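Local coordinates for pyruvate kinase (Toxoplasma gondii, PDB 3GG8), which catalyses the last step of glycolysis, transferring the phosphoryl group of phosphoenolpyruvate to ADP to give pyruvate and ATP, at residues H36-V41 with V450-T455; G163-K168 with A185-R190; I412-T417 with P434-S439. All coordinates share one frame; numbering follows the deposited sequence.

Contact 1. Residues H36-V41 with V450-T455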
# COMPACT_ATOMS: atom_id res chain seq x y z
N HIS C 36 -29.73 1.61 -10.78
CA HIS C 36 -29.06 2.11 -9.56
C HIS C 36 -29.05 1.04 -8.45
O HIS C 36 -29.96 0.19 -8.38
CB HIS C 36 -29.74 3.37 -9.06
CG HIS C 36 -31.13 3.14 -8.56
ND1 HIS C 36 -32.24 3.34 -9.34
CD2 HIS C 36 -31.58 2.71 -7.36
CE1 HIS C 36 -33.32 3.02 -8.65
NE2 HIS C 36 -32.95 2.64 -7.44
N ARG C 37 -28.03 1.09 -7.60
CA ARG C 37 -27.80 0.08 -6.55
C ARG C 37 -28.46 0.41 -5.20
O ARG C 37 -28.94 -0.49 -4.49
CB ARG C 37 -26.29 -0.13 -6.38
CG ARG C 37 -25.50 -0.06 -7.69
CD ARG C 37 -25.73 -1.29 -8.58
NE ARG C 37 -25.35 -2.53 -7.90
CZ ARG C 37 -24.10 -2.96 -7.75
NH1 ARG C 37 -23.09 -2.27 -8.25
NH2 ARG C 37 -23.87 -4.09 -7.09
N THR C 38 -28.49 1.69 -4.85
CA THR C 38 -29.19 2.18 -3.65
C THR C 38 -30.68 1.79 -3.64
O THR C 38 -31.35 1.86 -4.67
CB THR C 38 -28.95 3.72 -3.48
OG1 THR C 38 -27.54 4.01 -3.58
CG2 THR C 38 -29.44 4.22 -2.15
N ARG C 39 -31.18 1.34 -2.48
CA ARG C 39 -32.57 0.90 -2.30
C ARG C 39 -33.48 2.07 -1.90
O ARG C 39 -33.05 2.99 -1.20
CB ARG C 39 -32.60 -0.12 -1.16
CG ARG C 39 -32.44 -1.57 -1.52
CD ARG C 39 -31.45 -1.86 -2.59
NE ARG C 39 -32.00 -1.84 -3.95
CZ ARG C 39 -32.84 -2.74 -4.47
NH1 ARG C 39 -33.22 -2.61 -5.72
NH2 ARG C 39 -33.30 -3.76 -3.75
N ILE C 40 -34.74 2.05 -2.34
CA ILE C 40 -35.63 3.20 -2.08
C ILE C 40 -36.80 2.80 -1.18
O ILE C 40 -37.52 1.84 -1.49
CB ILE C 40 -36.12 3.87 -3.39
CG1 ILE C 40 -34.93 4.43 -4.19
CG2 ILE C 40 -37.15 4.95 -3.10
CD1 ILE C 40 -35.28 4.91 -5.58
N VAL C 41 -36.94 3.52 -0.06
CA VAL C 41 -38.06 3.30 0.86
C VAL C 41 -39.12 4.40 0.67
O VAL C 41 -38.80 5.60 0.65
CB VAL C 41 -37.59 3.26 2.34
CG1 VAL C 41 -38.76 2.97 3.29
CG2 VAL C 41 -36.43 2.24 2.53
N VAL C 450 -33.44 -4.23 1.30
CA VAL C 450 -32.89 -3.13 2.08
C VAL C 450 -31.34 -3.02 1.91
O VAL C 450 -30.69 -2.15 2.50
CB VAL C 450 -33.43 -3.31 3.54
CG1 VAL C 450 -32.38 -3.44 4.55
CG2 VAL C 450 -34.52 -2.28 3.89
N ILE C 451 -30.78 -3.90 1.07
CA ILE C 451 -29.33 -4.03 0.85
C ILE C 451 -28.92 -3.39 -0.50
O ILE C 451 -29.35 -3.84 -1.56
CB ILE C 451 -28.87 -5.55 0.86
CG1 ILE C 451 -29.40 -6.33 2.08
CG2 ILE C 451 -27.34 -5.67 0.81
CD1 ILE C 451 -29.06 -5.70 3.44
N ARG C 452 -28.07 -2.35 -0.45
CA ARG C 452 -27.54 -1.73 -1.67
C ARG C 452 -26.80 -2.75 -2.56
O ARG C 452 -25.95 -3.49 -2.08
CB ARG C 452 -26.62 -0.54 -1.37
CG ARG C 452 -26.33 0.30 -2.60
CD ARG C 452 -24.98 1.01 -2.62
NE ARG C 452 -24.99 2.21 -1.82
CZ ARG C 452 -24.16 3.24 -1.96
NH1 ARG C 452 -23.22 3.27 -2.90
NH2 ARG C 452 -24.29 4.26 -1.15
N GLY C 453 -27.13 -2.77 -3.84
CA GLY C 453 -26.37 -3.52 -4.81
C GLY C 453 -26.93 -4.90 -5.07
O GLY C 453 -26.45 -5.62 -5.95
N VAL C 454 -27.93 -5.26 -4.27
CA VAL C 454 -28.59 -6.56 -4.36
C VAL C 454 -29.93 -6.45 -5.09
O VAL C 454 -30.72 -5.57 -4.79
CB VAL C 454 -28.80 -7.19 -2.94
CG1 VAL C 454 -29.63 -8.48 -3.00
CG2 VAL C 454 -27.46 -7.48 -2.30
N THR C 455 -30.15 -7.32 -6.08
CA THR C 455 -31.51 -7.65 -6.48
C THR C 455 -31.75 -9.13 -6.18
O THR C 455 -30.83 -9.88 -5.86
CB THR C 455 -31.87 -7.31 -7.95
OG1 THR C 455 -31.27 -8.26 -8.83
CG2 THR C 455 -31.46 -5.88 -8.32
O HOH W 1 -29.76 -3.19 -5.81
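R39, R37 and R452, the three residues with most surface buried here, come together where the first strand of the pyruvate kinase (beta/alpha)8 barrel, 39-43, meets the type II beta turn I451-V454 that leads into edge strand 454-458 of the C-terminal alpha/beta domain. The R39 chain, bent at chi2 and chi3, sets CD 3.1 Å from I451 O and brings the guanidinium under V454 O, which stands over one face at a poor angle for bonding. R452 packs on the R37-T38 backbone: its CG lies 3.3 Å from R37 O, and T38 OG1 lies over a face of its guanidinium. That OG1 is hydrogen-bonded to E371, while R452 NH2 bonds the carbonyls of V337 and T341, so both polar ends are held from the barrel side. R37 folds over G453, whose positive phi of 95° suits the third position of the turn. G453 N donates to R37 O (3.0 Å) from above the carbonyl plane, and a water within bonding distance of both R37 O and V454 O probably links them. R37 NH1 donates to P431 O, NH2 to G453 O at 3.2 Å, nearly straight at 174° and lying in both the guanidinium and carbonyl planes.

Contact 2. Residues G163-K168 with A185-R190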
# COMPACT_ATOMS: atom_id res chain seq x y z
N GLY C 163 -38.85 23.23 16.53
CA GLY C 163 -37.72 24.12 16.77
C GLY C 163 -38.00 25.56 16.39
O GLY C 163 -37.07 26.33 16.20
N SER C 164 -39.29 25.89 16.27
CA SER C 164 -39.78 27.25 16.04
C SER C 164 -39.24 28.19 17.09
O SER C 164 -38.63 29.22 16.78
CB SER C 164 -41.30 27.28 16.19
OG SER C 164 -41.96 27.39 14.96
N LEU C 165 -39.53 27.83 18.34
CA LEU C 165 -39.18 28.63 19.50
C LEU C 165 -38.17 27.84 20.30
O LEU C 165 -38.31 26.62 20.48
CB LEU C 165 -40.42 28.91 20.35
CG LEU C 165 -40.28 29.54 21.74
CD1 LEU C 165 -39.78 31.00 21.70
CD2 LEU C 165 -41.60 29.45 22.45
N SER C 166 -37.14 28.55 20.76
CA SER C 166 -36.11 28.00 21.60
C SER C 166 -36.08 28.75 22.93
O SER C 166 -35.94 29.98 22.95
CB SER C 166 -34.76 28.09 20.90
OG SER C 166 -33.73 27.67 21.77
N VAL C 167 -36.24 28.01 24.02
CA VAL C 167 -36.13 28.58 25.36
C VAL C 167 -34.95 27.97 26.13
O VAL C 167 -34.66 26.77 25.98
CB VAL C 167 -37.47 28.48 26.17
CG1 VAL C 167 -38.61 29.20 25.45
CG2 VAL C 167 -37.85 27.03 26.44
N LYS C 168 -34.26 28.80 26.91
CA LYS C 168 -33.23 28.32 27.84
C LYS C 168 -33.85 28.19 29.23
O LYS C 168 -34.55 29.11 29.68
CB LYS C 168 -32.03 29.29 27.88
CG LYS C 168 -30.69 28.65 28.29
CD LYS C 168 -29.83 29.58 29.17
CE LYS C 168 -28.90 30.50 28.36
NZ LYS C 168 -27.74 29.79 27.73
N ALA C 185 -40.96 34.27 18.46
CA ALA C 185 -41.74 33.33 17.64
C ALA C 185 -43.23 33.28 18.01
O ALA C 185 -43.64 33.73 19.08
CB ALA C 185 -41.11 31.93 17.70
N THR C 186 -44.02 32.74 17.10
CA THR C 186 -45.45 32.56 17.29
C THR C 186 -45.74 31.08 17.33
O THR C 186 -45.44 30.35 16.38
CB THR C 186 -46.25 33.23 16.14
OG1 THR C 186 -46.13 34.65 16.25
CG2 THR C 186 -47.73 32.85 16.19
N ILE C 187 -46.31 30.61 18.44
CA ILE C 187 -46.62 29.19 18.55
C ILE C 187 -48.12 28.93 18.71
O ILE C 187 -48.82 29.70 19.37
CB ILE C 187 -45.78 28.46 19.67
CG1 ILE C 187 -45.94 29.17 21.02
CG2 ILE C 187 -44.30 28.38 19.26
CD1 ILE C 187 -45.56 28.32 22.22
N GLY C 188 -48.59 27.87 18.06
CA GLY C 188 -49.94 27.37 18.25
C GLY C 188 -49.98 26.38 19.39
O GLY C 188 -49.00 26.24 20.13
N GLU C 189 -51.10 25.69 19.54
CA GLU C 189 -51.29 24.75 20.65
C GLU C 189 -51.00 23.31 20.27
O GLU C 189 -51.09 22.94 19.09
CB GLU C 189 -52.68 24.88 21.28
CG GLU C 189 -53.86 24.93 20.31
CD GLU C 189 -55.18 25.05 21.04
OE1 GLU C 189 -56.21 24.57 20.51
OE2 GLU C 189 -55.22 25.60 22.16
N ARG C 190 -50.63 22.52 21.28
CA ARG C 190 -50.27 21.11 21.10
C ARG C 190 -49.19 20.92 20.03
O ARG C 190 -49.34 20.12 19.10
CB ARG C 190 -51.49 20.25 20.76
CG ARG C 190 -52.73 20.61 21.51
CD ARG C 190 -53.68 19.44 21.53
NE ARG C 190 -53.23 18.44 22.49
CZ ARG C 190 -53.04 17.15 22.21
NH1 ARG C 190 -52.61 16.33 23.16
NH2 ARG C 190 -53.29 16.70 20.98
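No hydrogen bond links S164 and L165 to A185 and I187, although two strands meet here: the closest pair of CA atoms, those of L165 and A185, is 5.7 Å apart, and the contact is made by side chains and one carbonyl. L165 is the centre of it. Its CB sits 4.1 Å from A185 CB and equally far from I187 CG2, so a single methylene touches both residues. Further out, L165 CD2 meets I187 CD1 at 4.1 Å, and the two branched chains pass at a slant. The torsions account for this pairing of ends. L165 has CG anti to its own N (chi1 170°), which carries the isopropyl end (CG, CD1, CD2) beyond the CB contact. In I187, CG1 stands between the backbone N and the carbonyl carbon (chi1 55°); CG2 is thereby left to meet L165 CB while CD1 extends to the leucine tip. A185 offers its methyl alone, which also approaches S164 O at 3.8 Å. S164 adds a looser edge, with its CB 4.4 Å from I187 CG2.

The backbone bonds of the two strands go elsewhere. A185 and I187 pair with L120 and I118 of strand 118-120, whereas S166 and V167 bond to Q182 and I158. L120 touches both L165 and I187, and I160 and A181 also pack on L165, giving the leucine apolar neighbours from both sheets. R324 of a second subunit makes a weak hydrogen bond to G163 O and packs on S166. S164 and L165 both face I160, the pattern of a classic beta bulge, at the start of strand 165-172. The two sheets packed here, lying between barrel strands 97-101 and 224-227 in the chain, form the small beta-rich B domain inserted in the pyruvate kinase barrel.

Contact 3. Residues I412-T417 with P434-S439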
# COMPACT_ATOMS: atom_id res chain seq x y z
N ILE C 412 -21.91 -10.58 -13.41
CA ILE C 412 -22.67 -10.54 -12.14
C ILE C 412 -22.09 -11.46 -11.08
O ILE C 412 -21.31 -12.36 -11.38
CB ILE C 412 -24.19 -10.86 -12.33
CG1 ILE C 412 -24.40 -12.24 -12.94
CG2 ILE C 412 -24.92 -9.75 -13.14
CD1 ILE C 412 -25.86 -12.53 -13.24
N ILE C 413 -22.49 -11.21 -9.84
CA ILE C 413 -22.19 -12.08 -8.71
C ILE C 413 -23.49 -12.75 -8.26
O ILE C 413 -24.52 -12.09 -8.07
CB ILE C 413 -21.49 -11.31 -7.54
CG1 ILE C 413 -20.18 -10.66 -8.01
CG2 ILE C 413 -21.22 -12.24 -6.35
CD1 ILE C 413 -19.49 -9.74 -6.97
N LEU C 414 -23.48 -14.06 -8.15
CA LEU C 414 -24.64 -14.76 -7.66
C LEU C 414 -24.38 -15.07 -6.19
O LEU C 414 -23.34 -15.65 -5.85
CB LEU C 414 -24.89 -16.05 -8.46
CG LEU C 414 -24.99 -15.96 -9.99
CD1 LEU C 414 -25.27 -17.32 -10.60
CD2 LEU C 414 -26.05 -14.95 -10.42
N ALA C 415 -25.30 -14.65 -5.34
CA ALA C 415 -25.23 -14.93 -3.91
C ALA C 415 -26.33 -15.90 -3.56
O ALA C 415 -27.49 -15.52 -3.48
CB ALA C 415 -25.36 -13.64 -3.09
N LEU C 416 -25.98 -17.17 -3.39
CA LEU C 416 -26.95 -18.17 -2.99
C LEU C 416 -27.04 -18.13 -1.48
O LEU C 416 -26.02 -18.23 -0.80
CB LEU C 416 -26.54 -19.56 -3.46
CG LEU C 416 -26.76 -19.91 -4.93
CD1 LEU C 416 -25.75 -19.15 -5.82
CD2 LEU C 416 -26.63 -21.43 -5.12
N THR C 417 -28.25 -17.98 -0.95
CA THR C 417 -28.38 -17.64 0.47
C THR C 417 -29.68 -18.09 1.13
O THR C 417 -30.77 -17.96 0.56
CB THR C 417 -28.16 -16.12 0.70
OG1 THR C 417 -28.07 -15.85 2.10
CG2 THR C 417 -29.31 -15.30 0.09
N PRO C 434 -23.40 -6.15 -10.33
CA PRO C 434 -24.67 -6.44 -9.69
C PRO C 434 -24.62 -7.74 -8.89
O PRO C 434 -23.93 -8.67 -9.29
CB PRO C 434 -25.61 -6.62 -10.88
CG PRO C 434 -25.00 -5.82 -11.97
CD PRO C 434 -23.54 -6.03 -11.79
N ILE C 435 -25.34 -7.79 -7.78
CA ILE C 435 -25.47 -9.01 -6.99
C ILE C 435 -26.88 -9.56 -7.17
O ILE C 435 -27.85 -8.83 -6.98
CB ILE C 435 -25.17 -8.76 -5.48
CG1 ILE C 435 -23.80 -8.08 -5.29
CG2 ILE C 435 -25.26 -10.06 -4.67
CD1 ILE C 435 -23.65 -7.36 -3.95
N LEU C 436 -27.00 -10.82 -7.58
CA LEU C 436 -28.29 -11.48 -7.61
C LEU C 436 -28.32 -12.51 -6.49
O LEU C 436 -27.64 -13.54 -6.54
CB LEU C 436 -28.56 -12.10 -8.99
CG LEU C 436 -29.84 -12.92 -9.23
CD1 LEU C 436 -31.15 -12.15 -8.96
CD2 LEU C 436 -29.82 -13.46 -10.67
N ALA C 437 -29.08 -12.19 -5.45
CA ALA C 437 -29.28 -13.07 -4.32
C ALA C 437 -30.37 -14.10 -4.64
O ALA C 437 -31.50 -13.73 -4.98
CB ALA C 437 -29.64 -12.26 -3.10
N LEU C 438 -30.02 -15.38 -4.52
CA LEU C 438 -30.96 -16.49 -4.78
C LEU C 438 -31.28 -17.20 -3.48
O LEU C 438 -30.37 -17.57 -2.72
CB LEU C 438 -30.37 -17.48 -5.78
CG LEU C 438 -29.88 -16.91 -7.12
CD1 LEU C 438 -28.98 -17.91 -7.83
CD2 LEU C 438 -31.05 -16.51 -8.02
N SER C 439 -32.57 -17.39 -3.21
CA SER C 439 -33.00 -17.89 -1.91
C SER C 439 -34.33 -18.62 -2.01
O SER C 439 -35.20 -18.26 -2.80
CB SER C 439 -33.09 -16.73 -0.92
OG SER C 439 -33.20 -17.19 0.42
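L414 lies alongside L436, and L416 alongside L438, each pair pointing the same way from one face of a parallel two-strand ladder whose axes differ by 24°. In the first pair L414 CD2 rests 4.1 Å from L436 CB; in the second the meeting is between methyls, L416 CD1 to L438 CD1 at 4.0 Å. The opposite face carries I413, A415, I435 and A437, where the small A415 CB fits against I435 CG2 at 3.9 Å. I412 meets P434 differently, the side chains crossing at about a right angle with I412 CG2 against P434 CB and CG. Five backbone hydrogen bonds fix this register, from I413 N to P434 O (175° at the hydrogen) to T417 N to L438 O. Beyond them the S439 side chain, with chi1 at -167° placing OG opposite the backbone N, donates from OG to T417 O at 2.6 Å, extending the grip by a side chain; T417 OG1 instead bonds E496. The two strands form a beta-alpha-beta crossover through helix 421-427, whose I426 and A423 cover the isoleucine-alanine face. Helix 465-478 packs V468 on the L416-L438 pair of the other face, while strands 487-494 and 454-458 flank the ladder within the sheet.

In the fold
Contacts 1 and 3 are buried and belong together: their centres lie 13 Å apart, and strand 454-458, entered from the turn of contact 1, is the sheet neighbour of strand 435-439, with probable hydrogen bonds from T455 N to I435 O and from A437 N to T455 O. Contact 2 is only partly buried, about 39 Å from contact 1 and 51 Å from contact 3 between centres, on the far side of the chain from the latter. Chemistry follows place. The interdomain junction of contact 1 relies on arginines, carbonyls and a water; contact 3, within one sheet, on regular backbone bonds between aliphatic faces; contact 2, between sheets, on aliphatic side chains with no hydrogen bonds across it.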